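Local coordinates for protein particle-associated lyase (Acinetobacter bacteriophage AP22, PDB 4Y9V) that probably cleaves the capsular polysaccharide of Acinetobacter baumannii as a trimeric phage tailspike lyase, and binds a capsular saccharide, at residues A[252-263]-A[280-291]. Numbering follows the deposited sequence.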
loop_
_atom_site.group_PDB
_atom_site.type_symbol
_atom_site.label_atom_id
_atom_site.label_comp_id
_atom_site.label_asym_id
_atom_site.label_seq_id
_atom_site.Cartn_x
_atom_site.Cartn_y
_atom_site.Cartn_z
ATOM N N LEU A 252 17.429 20.222 7.242
ATOM C CA LEU A 252 16.096 20.782 7.349
ATOM C C LEU A 252 15.457 20.199 8.583
ATOM O O LEU A 252 15.513 18.968 8.765
ATOM C CB LEU A 252 15.278 20.401 6.117
ATOM C CG LEU A 252 13.803 20.835 6.110
ATOM C CD1 LEU A 252 13.658 22.339 6.092
ATOM C CD2 LEU A 252 13.069 20.219 4.903
ATOM N N ARG A 253 14.818 21.031 9.409
ATOM C CA ARG A 253 14.061 20.520 10.550
ATOM C C ARG A 253 12.653 21.079 10.495
ATOM O O ARG A 253 12.451 22.294 10.347
ATOM C CB ARG A 253 14.723 20.904 11.880
ATOM C CG ARG A 253 13.936 20.467 13.097
ATOM C CD ARG A 253 14.586 20.850 14.407
ATOM N NE ARG A 253 15.857 20.167 14.581
ATOM C CZ ARG A 253 16.989 20.686 15.045
ATOM N NH1 ARG A 253 17.051 21.954 15.405
ATOM N NH2 ARG A 253 18.080 19.923 15.111
ATOM N N LEU A 254 11.671 20.176 10.621
ATOM C CA LEU A 254 10.260 20.527 10.826
ATOM C C LEU A 254 9.988 20.174 12.298
ATOM O O LEU A 254 10.134 19.000 12.645
ATOM C CB LEU A 254 9.296 19.757 9.951
ATOM C CG LEU A 254 9.354 19.924 8.436
ATOM C CD1 LEU A 254 9.598 21.367 8.035
ATOM C CD2 LEU A 254 10.441 19.086 7.799
ATOM N N ARG A 255 9.647 21.175 13.111
ATOM C CA ARG A 255 9.553 21.003 14.552
ATOM C C ARG A 255 8.175 21.417 15.039
ATOM O O ARG A 255 7.703 22.504 14.725
ATOM C CB ARG A 255 10.635 21.840 15.241
ATOM C CG ARG A 255 10.671 21.718 16.761
ATOM C CD ARG A 255 11.940 22.322 17.300
ATOM N NE ARG A 255 12.125 22.182 18.738
ATOM C CZ ARG A 255 12.107 23.172 19.625
ATOM N NH1 ARG A 255 11.676 24.363 19.327
ATOM N NH2 ARG A 255 12.514 22.901 20.860
ATOM N N ARG A 256 7.529 20.563 15.824
ATOM C CA ARG A 256 6.237 20.920 16.405
ATOM C C ARG A 256 5.268 21.404 15.310
ATOM O O ARG A 256 4.536 22.365 15.486
ATOM C CB ARG A 256 6.359 21.925 17.548
ATOM C CG ARG A 256 7.183 21.372 18.729
ATOM C CD ARG A 256 7.302 22.344 19.900
ATOM N NE ARG A 256 7.932 23.598 19.479
ATOM C CZ ARG A 256 8.279 24.547 20.307
ATOM N NH1 ARG A 256 8.165 24.426 21.611
ATOM N NH2 ARG A 256 8.778 25.675 19.811
ATOM N N CYS A 257 5.258 20.676 14.193
ATOM C CA CYS A 257 4.372 20.966 13.082
ATOM C C CYS A 257 3.249 19.907 13.031
ATOM O O CYS A 257 3.399 18.788 13.515
ATOM C CB CYS A 257 5.109 21.068 11.757
ATOM S SG CYS A 257 6.175 22.536 11.624
ATOM N N PHE A 258 2.136 20.319 12.423
ATOM C CA PHE A 258 0.872 19.588 12.549
ATOM C C PHE A 258 0.172 19.615 11.198
ATOM O O PHE A 258 -0.220 20.693 10.729
ATOM C CB PHE A 258 0.045 20.288 13.629
ATOM C CG PHE A 258 -1.246 19.666 14.112
ATOM C CD1 PHE A 258 -1.558 18.321 13.990
ATOM C CD2 PHE A 258 -2.156 20.459 14.799
ATOM C CE1 PHE A 258 -2.715 17.819 14.533
ATOM C CE2 PHE A 258 -3.297 19.961 15.376
ATOM C CZ PHE A 258 -3.581 18.622 15.239
ATOM N N ASN A 259 0.014 18.460 10.579
ATOM C CA ASN A 259 -0.664 18.336 9.255
ATOM C C ASN A 259 0.168 18.982 8.148
ATOM O O ASN A 259 -0.068 20.108 7.724
ATOM C CB ASN A 259 -2.068 18.905 9.262
ATOM C CG ASN A 259 -2.883 18.442 10.449
ATOM O OD1 ASN A 259 -3.468 19.365 11.070
ATOM N ND2 ASN A 259 -2.966 17.232 10.722
ATOM N N PHE A 260 1.132 18.214 7.632
ATOM C CA PHE A 260 1.944 18.779 6.562
ATOM C C PHE A 260 2.459 17.672 5.656
ATOM O O PHE A 260 2.578 16.516 6.040
ATOM C CB PHE A 260 3.075 19.666 7.085
ATOM C CG PHE A 260 4.100 18.935 7.925
ATOM C CD1 PHE A 260 3.867 18.743 9.285
ATOM C CD2 PHE A 260 5.257 18.435 7.358
ATOM C CE1 PHE A 260 4.796 18.083 10.059
ATOM C CE2 PHE A 260 6.186 17.766 8.142
ATOM C CZ PHE A 260 5.957 17.611 9.491
ATOM N N ASN A 261 2.792 18.098 4.435
ATOM C CA ASN A 261 3.432 17.275 3.421
ATOM C C ASN A 261 4.812 17.886 3.117
ATOM O O ASN A 261 4.925 19.104 2.904
ATOM C CB ASN A 261 2.610 17.228 2.159
ATOM C CG ASN A 261 1.325 16.431 2.297
ATOM O OD1 ASN A 261 1.111 15.653 3.221
ATOM N ND2 ASN A 261 0.412 16.679 1.364
ATOM N N ILE A 262 5.816 17.032 3.068
ATOM C CA ILE A 262 7.167 17.440 2.691
ATOM C C ILE A 262 7.344 17.265 1.198
ATOM O O ILE A 262 7.270 16.134 0.692
ATOM C CB ILE A 262 8.217 16.590 3.467
ATOM C CG1 ILE A 262 8.021 16.697 4.977
ATOM C CG2 ILE A 262 9.610 16.964 3.013
ATOM C CD1 ILE A 262 8.929 15.787 5.781
ATOM N N ALA A 263 7.598 18.352 0.467
ATOM C CA ALA A 263 7.813 18.317 -0.979
ATOM C C ALA A 263 9.213 17.809 -1.288
ATOM O O ALA A 263 10.103 17.789 -0.426
ATOM C CB ALA A 263 7.632 19.704 -1.577
ATOM N N ILE A 280 16.860 15.370 6.870
ATOM C CA ILE A 280 15.678 15.986 7.427
ATOM C C ILE A 280 15.480 15.432 8.834
ATOM O O ILE A 280 15.533 14.222 9.024
ATOM C CB ILE A 280 14.405 15.671 6.590
ATOM C CG1 ILE A 280 14.574 16.158 5.166
ATOM C CG2 ILE A 280 13.172 16.305 7.249
ATOM C CD1 ILE A 280 13.479 15.751 4.222
ATOM N N GLN A 281 15.237 16.327 9.797
ATOM C CA GLN A 281 14.767 15.918 11.109
ATOM C C GLN A 281 13.310 16.326 11.253
ATOM O O GLN A 281 12.979 17.515 11.156
ATOM C CB GLN A 281 15.603 16.496 12.253
ATOM C CG GLN A 281 15.220 15.851 13.599
ATOM C CD GLN A 281 16.043 16.346 14.770
ATOM O OE1 GLN A 281 16.633 17.413 14.695
ATOM N NE2 GLN A 281 16.061 15.570 15.855
ATOM N N ILE A 282 12.466 15.337 11.489
ATOM C CA ILE A 282 11.055 15.572 11.857
ATOM C C ILE A 282 11.057 15.500 13.375
ATOM O O ILE A 282 11.266 14.437 13.940
ATOM C CB ILE A 282 10.166 14.522 11.158
ATOM C CG1 ILE A 282 10.251 14.644 9.647
ATOM C CG2 ILE A 282 8.734 14.680 11.662
ATOM C CD1 ILE A 282 9.629 13.486 8.888
ATOM N N SER A 283 10.934 16.674 14.008
ATOM C CA SER A 283 11.052 16.848 15.449
ATOM C C SER A 283 9.684 17.087 16.054
ATOM O O SER A 283 9.103 18.159 15.853
ATOM C CB SER A 283 11.966 18.010 15.775
ATOM O OG SER A 283 13.297 17.716 15.422
ATOM N N ASN A 284 9.151 16.115 16.793
ATOM C CA ASN A 284 7.948 16.367 17.595
ATOM C C ASN A 284 6.770 16.855 16.744
ATOM O O ASN A 284 6.140 17.861 17.060
ATOM C CB ASN A 284 8.260 17.349 18.722
ATOM C CG ASN A 284 9.517 16.957 19.459
ATOM O OD1 ASN A 284 10.564 17.615 19.329
ATOM N ND2 ASN A 284 9.452 15.852 20.182
ATOM N N CYS A 285 6.486 16.112 15.667
ATOM C CA CYS A 285 5.443 16.458 14.724
ATOM C C CYS A 285 4.307 15.439 14.735
ATOM O O CYS A 285 4.455 14.297 15.163
ATOM C CB CYS A 285 5.986 16.532 13.304
ATOM S SG CYS A 285 7.128 17.894 12.983
ATOM N N GLN A 286 3.155 15.868 14.209
ATOM C CA GLN A 286 1.955 15.034 14.175
ATOM C C GLN A 286 1.253 15.208 12.846
ATOM O O GLN A 286 0.963 16.335 12.451
ATOM C CB GLN A 286 1.035 15.416 15.352
ATOM C CG GLN A 286 -0.150 14.493 15.551
ATOM C CD GLN A 286 -0.855 14.780 16.828
ATOM O OE1 GLN A 286 -0.250 15.113 17.860
ATOM N NE2 GLN A 286 -2.158 14.704 16.795
ATOM N N ASN A 287 0.982 14.082 12.179
ATOM C CA ASN A 287 0.208 14.085 10.939
ATOM C C ASN A 287 1.068 14.643 9.828
ATOM O O ASN A 287 0.994 15.818 9.464
ATOM C CB ASN A 287 -1.154 14.810 11.052
ATOM C CG ASN A 287 -2.096 14.352 12.175
ATOM O OD1 ASN A 287 -3.083 15.092 12.369
ATOM N ND2 ASN A 287 -1.817 13.314 12.856
ATOM N N TYR A 288 2.312 13.925 9.522
ATOM C CA TYR A 288 3.427 14.333 8.633
ATOM C C TYR A 288 3.648 13.296 7.555
ATOM O O TYR A 288 3.766 12.106 7.797
ATOM C CB TYR A 288 4.733 14.544 9.396
ATOM C CG TYR A 288 5.193 13.379 10.252
ATOM C CD1 TYR A 288 6.048 12.358 9.878
ATOM C CD2 TYR A 288 4.700 13.304 11.563
ATOM C CE1 TYR A 288 6.402 11.334 10.742
ATOM C CE2 TYR A 288 5.022 12.298 12.410
ATOM C CZ TYR A 288 5.910 11.334 11.976
ATOM O OH TYR A 288 6.061 10.361 12.984
ATOM N N ASN A 289 3.205 13.650 5.938
ATOM C CA ASN A 289 3.523 12.762 4.878
ATOM C C ASN A 289 4.732 13.277 4.084
ATOM O O ASN A 289 4.981 14.494 4.003
ATOM C CB ASN A 289 2.353 12.615 3.939
ATOM C CG ASN A 289 1.069 12.274 4.676
ATOM O OD1 ASN A 289 0.190 13.179 4.842
ATOM N ND2 ASN A 289 0.907 11.082 5.054
ATOM N N TYR A 290 5.401 12.317 3.486
ATOM C CA TYR A 290 6.534 12.586 2.564
ATOM C C TYR A 290 6.351 11.668 1.389
ATOM O O TYR A 290 6.743 10.493 1.459
ATOM C CB TYR A 290 7.834 12.365 3.305
ATOM C CG TYR A 290 9.129 12.731 2.600
ATOM C CD1 TYR A 290 9.178 13.449 1.432
ATOM C CD2 TYR A 290 10.340 12.369 3.176
ATOM C CE1 TYR A 290 10.401 13.771 0.840
ATOM C CE2 TYR A 290 11.555 12.707 2.625
ATOM C CZ TYR A 290 11.578 13.429 1.445
ATOM O OH TYR A 290 12.762 13.816 0.870
ATOM N N PHE A 291 5.704 12.163 0.346
ATOM C CA PHE A 291 5.299 11.405 -0.834
ATOM C C PHE A 291 6.368 11.585 -1.912
ATOM O O PHE A 291 6.215 12.372 -2.851
ATOM C CB PHE A 291 3.920 11.812 -1.312
ATOM C CG PHE A 291 2.745 11.425 -0.458
ATOM C CD1 PHE A 291 2.198 10.158 -0.559
ATOM C CD2 PHE A 291 2.152 12.240 0.492
ATOM C CE1 PHE A 291 1.164 9.755 0.158
ATOM C CE2 PHE A 291 1.065 11.819 1.219
ATOM C CZ PHE A 291 0.588 10.526 1.079
HETATM O O HOH W 1 4.770 14.886 0.596
#
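Two successive coils of the right-handed parallel beta-helix of the pectin lyase-like fold stack in register here, 252-263 on 280-291, with the saccharide pocket on the outer face. Strands 252-255 and 281-283 run parallel, 16° apart, joined by backbone bonds such as Ser-283 N to Leu-254 O (2.8 Å). On the outer face Arg-253 lies alongside Gln-281 and grips it side-on: NE and NH2 both donate to OE1, each at 2.9 Å, with the oxygen at the guanidinium edge, near its plane. The arginine CG is anti to the backbone N (chi1 177°) and the chain bends at chi3 to bring the nitrogens round. Gln-281 NE2 donates to O3 of the bound N-acetylmannosaminuronic acid. Inside the coils, Cys-285 SG accepts a long bond from Cys-257 N (3.6 Å) and meets Phe-260 CZ at 3.7 Å, oblique to the ring, while Tyr-288 CB sits over one ring face. Ile-262 places CG2 over the Tyr-290 ring, 4.1 Å from its centroid. At the end of strand 288-291, Phe-291 packs edge-to-face with Phe-291 of both neighbouring subunits. Two bonds converging on OE1 probably hold the Gln-281 amide with NE2 turned to the sugar, so Arg-253, itself about 4 Å (nearest atoms) from the bound N-acetylfucosamine, probably helps to position this pocket residue.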